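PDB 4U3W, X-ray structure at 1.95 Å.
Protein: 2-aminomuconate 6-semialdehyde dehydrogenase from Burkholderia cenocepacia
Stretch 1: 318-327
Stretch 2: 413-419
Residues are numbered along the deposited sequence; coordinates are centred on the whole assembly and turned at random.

Stretch 1 318-327: IFERFVAALK
Stretch 2 (413-419) VCHIAPF

Residues 319-327 form a regular α-helix, with phi/psi near -60/-45, that continues later in the chain; Ile318 (-112/8) occupies the N-cap position. The i to i+4 ladder begins with Phe322 N to Ile318 O at 2.9 Å and runs through Lys327 N to Val323 O at 3.0 Å. Residues 413-419 are an extended strand, with phi from -152 to -81° and psi from 129 to 163°. The two axes run nearly antiparallel, at 163°, and approach to 9.4 Å. Register is set by Phe319 CA to Pro418 CA at 6.0 Å and Val323 CA to Ile416 CA at 7.4 Å.

No hydrogen bond crosses between the stretches; apolar packing joins them, burying 303 Å² in total. Phe319, Phe322 and Leu326 point toward the strand and Val323 sideways, all with chi1 t, while Glu320, Arg321 and Ala324 remain exposed and out of reach. From the strand, Cys414 (chi1 p) and Ile416 (m, t) point toward the helix.

Ile416 is the hub, with the largest covered area. Ile416 CG2 lies 3.7 Å from Phe319 CE1, 4.1 Å from Val323 CG2 and 4.5 Å from Phe322 CD1, while Ile416 CD1 reaches Leu326 CD2 at 3.7 Å. The branched aliphatic side chain of Ile416 suits this buried position because it offers apolar surface to several helix side chains at once. Leu326 (chi2 73°) also places CD2 4.0 Å from Cys414 SG, a compact apolar contact.

At the other end, the Phe319 ring (chi1 172°, chi2 79°) packs against the strand backbone, with CE1 3.6 Å from both Ala417 C and Pro418 N. Pro418, with a C-gamma endo pucker, sets CD over one ring face, 4.1 Å from the Phe319 ring centroid and 23° off the normal, a CH-pi contact that suits the flat aromatic surface.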

# COMPACT_ATOMS: atom_id res chain seq x y z
N ILE A 318 -6.53 -13.93 41.69
CA ILE A 318 -6.55 -15.29 41.19
C ILE A 318 -5.17 -15.95 41.24
O ILE A 318 -4.98 -17.04 40.68
CB ILE A 318 -7.07 -15.36 39.72
CG1 ILE A 318 -6.28 -14.43 38.81
CG2 ILE A 318 -8.58 -15.06 39.62
CD1 ILE A 318 -6.39 -14.81 37.33
N PHE A 319 -4.20 -15.29 41.88
CA PHE A 319 -2.80 -15.77 41.82
C PHE A 319 -2.65 -17.19 42.39
O PHE A 319 -2.13 -18.08 41.71
CB PHE A 319 -1.87 -14.78 42.56
CG PHE A 319 -0.44 -15.26 42.74
CD1 PHE A 319 0.48 -15.19 41.70
CD2 PHE A 319 -0.01 -15.74 43.95
CE1 PHE A 319 1.81 -15.61 41.89
CE2 PHE A 319 1.29 -16.17 44.13
CZ PHE A 319 2.20 -16.12 43.09
N GLU A 320 -3.13 -17.42 43.60
CA GLU A 320 -2.93 -18.74 44.24
C GLU A 320 -3.60 -19.88 43.49
O GLU A 320 -3.00 -20.93 43.28
CB GLU A 320 -3.44 -18.71 45.70
CG GLU A 320 -2.55 -17.87 46.60
CD GLU A 320 -2.67 -18.25 48.08
OE1 GLU A 320 -3.33 -19.27 48.42
OE2 GLU A 320 -2.06 -17.53 48.90
N ARG A 321 -4.84 -19.65 43.05
CA ARG A 321 -5.57 -20.62 42.22
C ARG A 321 -4.85 -20.88 40.90
O ARG A 321 -4.82 -22.02 40.42
CB ARG A 321 -6.99 -20.12 41.91
CG ARG A 321 -7.91 -20.05 43.08
CD ARG A 321 -9.35 -19.63 42.65
NE ARG A 321 -9.77 -20.27 41.39
CZ ARG A 321 -10.20 -19.63 40.30
NH1 ARG A 321 -10.30 -18.30 40.26
NH2 ARG A 321 -10.56 -20.33 39.23
N PHE A 322 -4.30 -19.83 40.29
CA PHE A 322 -3.59 -19.99 39.02
C PHE A 322 -2.35 -20.86 39.24
O PHE A 322 -2.07 -21.78 38.47
CB PHE A 322 -3.21 -18.64 38.42
CG PHE A 322 -2.62 -18.73 37.02
CD1 PHE A 322 -1.27 -18.95 36.82
CD2 PHE A 322 -3.45 -18.63 35.92
CE1 PHE A 322 -0.74 -19.06 35.49
CE2 PHE A 322 -2.96 -18.74 34.60
CZ PHE A 322 -1.61 -18.93 34.40
N VAL A 323 -1.57 -20.55 40.27
CA VAL A 323 -0.35 -21.33 40.49
C VAL A 323 -0.71 -22.82 40.69
O VAL A 323 -0.13 -23.69 40.08
CB VAL A 323 0.44 -20.82 41.70
CG1 VAL A 323 1.66 -21.71 41.91
CG2 VAL A 323 0.89 -19.38 41.47
N ALA A 324 -1.71 -23.08 41.53
CA ALA A 324 -2.15 -24.44 41.81
C ALA A 324 -2.62 -25.18 40.55
O ALA A 324 -2.25 -26.32 40.36
CB ALA A 324 -3.29 -24.44 42.89
N ALA A 325 -3.44 -24.55 39.70
CA ALA A 325 -3.89 -25.20 38.45
C ALA A 325 -2.76 -25.47 37.47
O ALA A 325 -2.73 -26.49 36.78
CB ALA A 325 -4.96 -24.35 37.74
N LEU A 326 -1.85 -24.53 37.36
CA LEU A 326 -0.73 -24.75 36.44
C LEU A 326 0.15 -25.90 36.93
O LEU A 326 0.71 -26.68 36.13
CB LEU A 326 0.10 -23.48 36.29
CG LEU A 326 1.12 -23.52 35.12
CD1 LEU A 326 0.43 -23.40 33.74
CD2 LEU A 326 2.14 -22.42 35.31
N LYS A 327 0.31 -25.97 38.24
CA LYS A 327 1.13 -27.02 38.84
C LYS A 327 0.57 -28.40 38.46
O LYS A 327 1.31 -29.28 38.02
CB LYS A 327 1.20 -26.85 40.37
CG LYS A 327 1.92 -27.98 41.10
CD LYS A 327 1.85 -27.81 42.63
CE LYS A 327 2.54 -28.98 43.32
NZ LYS A 327 2.66 -28.81 44.81
N VAL A 413 10.73 -23.63 32.19
CA VAL A 413 10.58 -22.98 33.48
C VAL A 413 9.84 -21.66 33.30
O VAL A 413 9.91 -21.01 32.25
CB VAL A 413 11.98 -22.78 34.14
CG1 VAL A 413 12.85 -21.78 33.32
CG2 VAL A 413 11.84 -22.35 35.57
N CYS A 414 9.06 -21.30 34.31
CA CYS A 414 8.50 -19.97 34.40
C CYS A 414 8.50 -19.59 35.87
O CYS A 414 8.33 -20.46 36.73
CB CYS A 414 7.07 -19.90 33.82
SG CYS A 414 5.84 -21.02 34.54
N HIS A 415 8.68 -18.30 36.13
CA HIS A 415 8.44 -17.71 37.44
C HIS A 415 7.04 -17.02 37.40
O HIS A 415 6.70 -16.37 36.44
CB HIS A 415 9.55 -16.71 37.81
CG HIS A 415 9.28 -15.97 39.09
ND1 HIS A 415 8.57 -14.78 39.14
CD2 HIS A 415 9.62 -16.25 40.38
CE1 HIS A 415 8.47 -14.38 40.40
NE2 HIS A 415 9.09 -15.25 41.17
N ILE A 416 6.27 -17.13 38.47
CA ILE A 416 4.93 -16.47 38.56
C ILE A 416 4.94 -15.46 39.71
O ILE A 416 5.34 -15.81 40.84
CB ILE A 416 3.80 -17.54 38.74
CG1 ILE A 416 4.08 -18.70 37.78
CG2 ILE A 416 2.34 -16.93 38.51
CD1 ILE A 416 3.10 -19.83 37.77
N ALA A 417 4.53 -14.21 39.45
CA ALA A 417 4.41 -13.19 40.52
C ALA A 417 3.03 -12.58 40.48
O ALA A 417 2.41 -12.56 39.43
CB ALA A 417 5.45 -12.08 40.38
N PRO A 418 2.54 -12.11 41.65
CA PRO A 418 1.27 -11.36 41.67
C PRO A 418 1.44 -9.91 41.26
O PRO A 418 2.53 -9.37 41.52
CB PRO A 418 0.86 -11.43 43.14
CG PRO A 418 2.20 -11.44 43.88
CD PRO A 418 3.14 -12.24 42.99
N PHE A 419 0.40 -9.29 40.71
CA PHE A 419 0.39 -7.84 40.55
C PHE A 419 -0.95 -7.27 41.01
O PHE A 419 -1.94 -8.02 41.15
CB PHE A 419 0.72 -7.43 39.09
CG PHE A 419 -0.37 -7.71 38.08
CD1 PHE A 419 -0.44 -8.96 37.45
CD2 PHE A 419 -1.26 -6.72 37.69
CE1 PHE A 419 -1.41 -9.23 36.49
CE2 PHE A 419 -2.27 -6.98 36.73
CZ PHE A 419 -2.35 -8.24 36.12